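Local coordinates for protein cysteine protease-like virA (Shigella flexneri, PDB 3EB8) that promotes bacterial entry into epithelial cells and spread within and between them as a secreted virulence effector, and is probably not a protease despite its name, at residues T156-N161 with H277-N282. Residues are numbered along the deposited sequence; the frame is centred on the assembly and turned at random.
Sequences TKIYFN and HIIKIN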
loop_
_atom_site.group_PDB
_atom_site.type_symbol
_atom_site.label_atom_id
_atom_site.label_comp_id
_atom_site.label_asym_id
_atom_site.label_seq_id
_atom_site.Cartn_x
_atom_site.Cartn_y
_atom_site.Cartn_z
ATOM N N THR A 156 -3.528 6.134 9.512
ATOM C CA THR A 156 -4.433 5.786 8.404
ATOM C C THR A 156 -4.705 6.985 7.477
ATOM O O THR A 156 -5.095 8.072 7.933
ATOM C CB THR A 156 -5.790 5.182 8.913
ATOM O OG1 THR A 156 -5.548 3.958 9.624
ATOM C CG2 THR A 156 -6.738 4.902 7.756
ATOM N N LYS A 157 -4.471 6.788 6.182
ATOM C CA LYS A 157 -4.841 7.776 5.178
ATOM C C LYS A 157 -5.415 7.102 3.962
ATOM O O LYS A 157 -4.930 6.064 3.533
ATOM C CB LYS A 157 -3.647 8.619 4.766
ATOM C CG LYS A 157 -3.213 9.603 5.829
ATOM C CD LYS A 157 -1.974 10.370 5.398
ATOM C CE LYS A 157 -1.599 11.417 6.431
ATOM N NZ LYS A 157 -0.168 11.798 6.285
ATOM N N ILE A 158 -6.450 7.699 3.394
ATOM C CA ILE A 158 -7.135 7.090 2.278
ATOM C C ILE A 158 -7.246 8.092 1.154
ATOM O O ILE A 158 -7.678 9.225 1.366
ATOM C CB ILE A 158 -8.534 6.626 2.675
ATOM C CG1 ILE A 158 -8.449 5.678 3.864
ATOM C CG2 ILE A 158 -9.233 5.958 1.468
ATOM C CD1 ILE A 158 -9.675 5.683 4.721
ATOM N N TYR A 159 -6.865 7.665 -0.044
ATOM C CA TYR A 159 -6.870 8.537 -1.213
ATOM C C TYR A 159 -7.658 7.947 -2.372
ATOM O O TYR A 159 -7.571 6.757 -2.641
ATOM C CB TYR A 159 -5.450 8.791 -1.700
ATOM C CG TYR A 159 -4.530 9.315 -0.658
ATOM C CD1 TYR A 159 -3.767 8.451 0.113
ATOM C CD2 TYR A 159 -4.412 10.684 -0.432
ATOM C CE1 TYR A 159 -2.906 8.932 1.091
ATOM C CE2 TYR A 159 -3.551 11.180 0.544
ATOM C CZ TYR A 159 -2.794 10.299 1.299
ATOM O OH TYR A 159 -1.944 10.769 2.275
ATOM N N PHE A 160 -8.436 8.776 -3.051
ATOM C CA PHE A 160 -8.862 8.416 -4.389
ATOM C C PHE A 160 -8.154 9.328 -5.377
ATOM O O PHE A 160 -8.245 10.549 -5.279
ATOM C CB PHE A 160 -10.370 8.524 -4.561
ATOM C CG PHE A 160 -10.825 8.226 -5.953
ATOM C CD1 PHE A 160 -11.204 6.952 -6.313
ATOM C CD2 PHE A 160 -10.850 9.208 -6.908
ATOM C CE1 PHE A 160 -11.607 6.681 -7.602
ATOM C CE2 PHE A 160 -11.249 8.934 -8.190
ATOM C CZ PHE A 160 -11.628 7.676 -8.538
ATOM N N ASN A 161 -7.437 8.733 -6.321
ATOM C CA ASN A 161 -6.676 9.509 -7.297
ATOM C C ASN A 161 -5.880 10.658 -6.693
ATOM O O ASN A 161 -5.980 11.794 -7.132
ATOM C CB ASN A 161 -7.583 10.002 -8.430
ATOM C CG ASN A 161 -7.441 9.161 -9.691
ATOM O OD1 ASN A 161 -6.439 9.274 -10.401
ATOM N ND2 ASN A 161 -8.434 8.304 -9.969
ATOM N N HIS A 277 -3.566 1.835 8.103
ATOM C CA HIS A 277 -3.549 1.575 6.653
ATOM C C HIS A 277 -3.269 2.813 5.802
ATOM O O HIS A 277 -3.779 3.895 6.078
ATOM C CB HIS A 277 -4.903 1.018 6.188
ATOM C CG HIS A 277 -5.197 -0.366 6.674
ATOM N ND1 HIS A 277 -5.077 -1.476 5.868
ATOM C CD2 HIS A 277 -5.619 -0.820 7.878
ATOM C CE1 HIS A 277 -5.401 -2.556 6.557
ATOM N NE2 HIS A 277 -5.735 -2.185 7.780
ATOM N N ILE A 278 -2.476 2.646 4.752
ATOM C CA ILE A 278 -2.430 3.654 3.706
ATOM C C ILE A 278 -3.067 3.072 2.448
ATOM O O ILE A 278 -2.535 2.149 1.823
ATOM C CB ILE A 278 -1.000 4.185 3.405
ATOM C CG1 ILE A 278 -0.568 5.243 4.435
ATOM C CG2 ILE A 278 -0.984 4.909 2.059
ATOM C CD1 ILE A 278 -0.419 4.750 5.823
ATOM N N ILE A 279 -4.212 3.631 2.086
ATOM C CA ILE A 279 -5.040 3.099 1.022
ATOM C C ILE A 279 -5.160 4.076 -0.139
ATOM O O ILE A 279 -5.667 5.175 0.012
ATOM C CB ILE A 279 -6.437 2.746 1.573
ATOM C CG1 ILE A 279 -6.302 1.584 2.563
ATOM C CG2 ILE A 279 -7.401 2.403 0.429
ATOM C CD1 ILE A 279 -7.476 1.446 3.517
ATOM N N LYS A 280 -4.663 3.673 -1.296
ATOM C CA LYS A 280 -4.807 4.480 -2.501
ATOM C C LYS A 280 -5.723 3.768 -3.490
ATOM O O LYS A 280 -5.516 2.594 -3.791
ATOM C CB LYS A 280 -3.451 4.779 -3.136
ATOM C CG LYS A 280 -2.585 5.704 -2.290
ATOM C CD LYS A 280 -1.914 6.780 -3.145
ATOM C CE LYS A 280 -1.478 7.974 -2.291
ATOM N NZ LYS A 280 -1.056 9.173 -3.080
ATOM N N ILE A 281 -6.748 4.476 -3.963
ATOM C CA ILE A 281 -7.727 3.919 -4.881
ATOM C C ILE A 281 -7.795 4.807 -6.097
ATOM O O ILE A 281 -7.868 6.034 -5.962
ATOM C CB ILE A 281 -9.150 3.821 -4.238
ATOM C CG1 ILE A 281 -9.121 2.934 -3.000
ATOM C CG2 ILE A 281 -10.150 3.261 -5.233
ATOM C CD1 ILE A 281 -10.300 3.068 -2.092
ATOM N N ASN A 282 -7.771 4.177 -7.275
ATOM C CA ASN A 282 -7.909 4.854 -8.551
ATOM C C ASN A 282 -8.922 4.138 -9.442
ATOM O O ASN A 282 -9.083 2.925 -9.356
ATOM C CB ASN A 282 -6.559 4.940 -9.255
ATOM C CG ASN A 282 -5.586 5.839 -8.515
ATOM O OD1 ASN A 282 -5.725 7.058 -8.533
ATOM N ND2 ASN A 282 -4.603 5.241 -7.846
#
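Y159 sets CG anti to its carbonyl carbon (chi1 -54°). K280 does the same, and its chain then bends at chi2 (-136°). The two side chains cross obliquely, and the lysine end comes over one face of the ring. K280 CE lies above the rim, 3.4 Å from Y159 CD1. K280 NZ sits over that face, offset toward the rim and 4.3 Å from the ring centroid, in a cation-pi contact. It also makes a weak hydrogen bond to N162. F160 instead has CG anti to its backbone N (chi1 177°), and F160 CD1 reaches I281 CG2 at 4.0 Å. I158 and I279 lie side by side, with their CG2 methyls 4.1 Å apart. These four side chains share the sheet face opposite Y159 and K280. Helix 226-234 covers I158, F160 and I281 through L232 and F228. Strands 157-160 and 274-283 form a parallel pair in a mixed beta sheet, K157 facing I278 through F160 facing I281. The mainly helical chain between them includes residues 182-273, the region assigned to tubulin binding. K157 N, Y159 N and N161 N donate to H277 O, I279 O and I281 O; I279 N and I281 N donate back to K157 O and Y159 O. I279 N to K157 O is 2.9 Å and almost straight. H277 N gives a longer bond of 3.3 Å to T156 OG1, which is also hydrogen-bonded to D147 OD2.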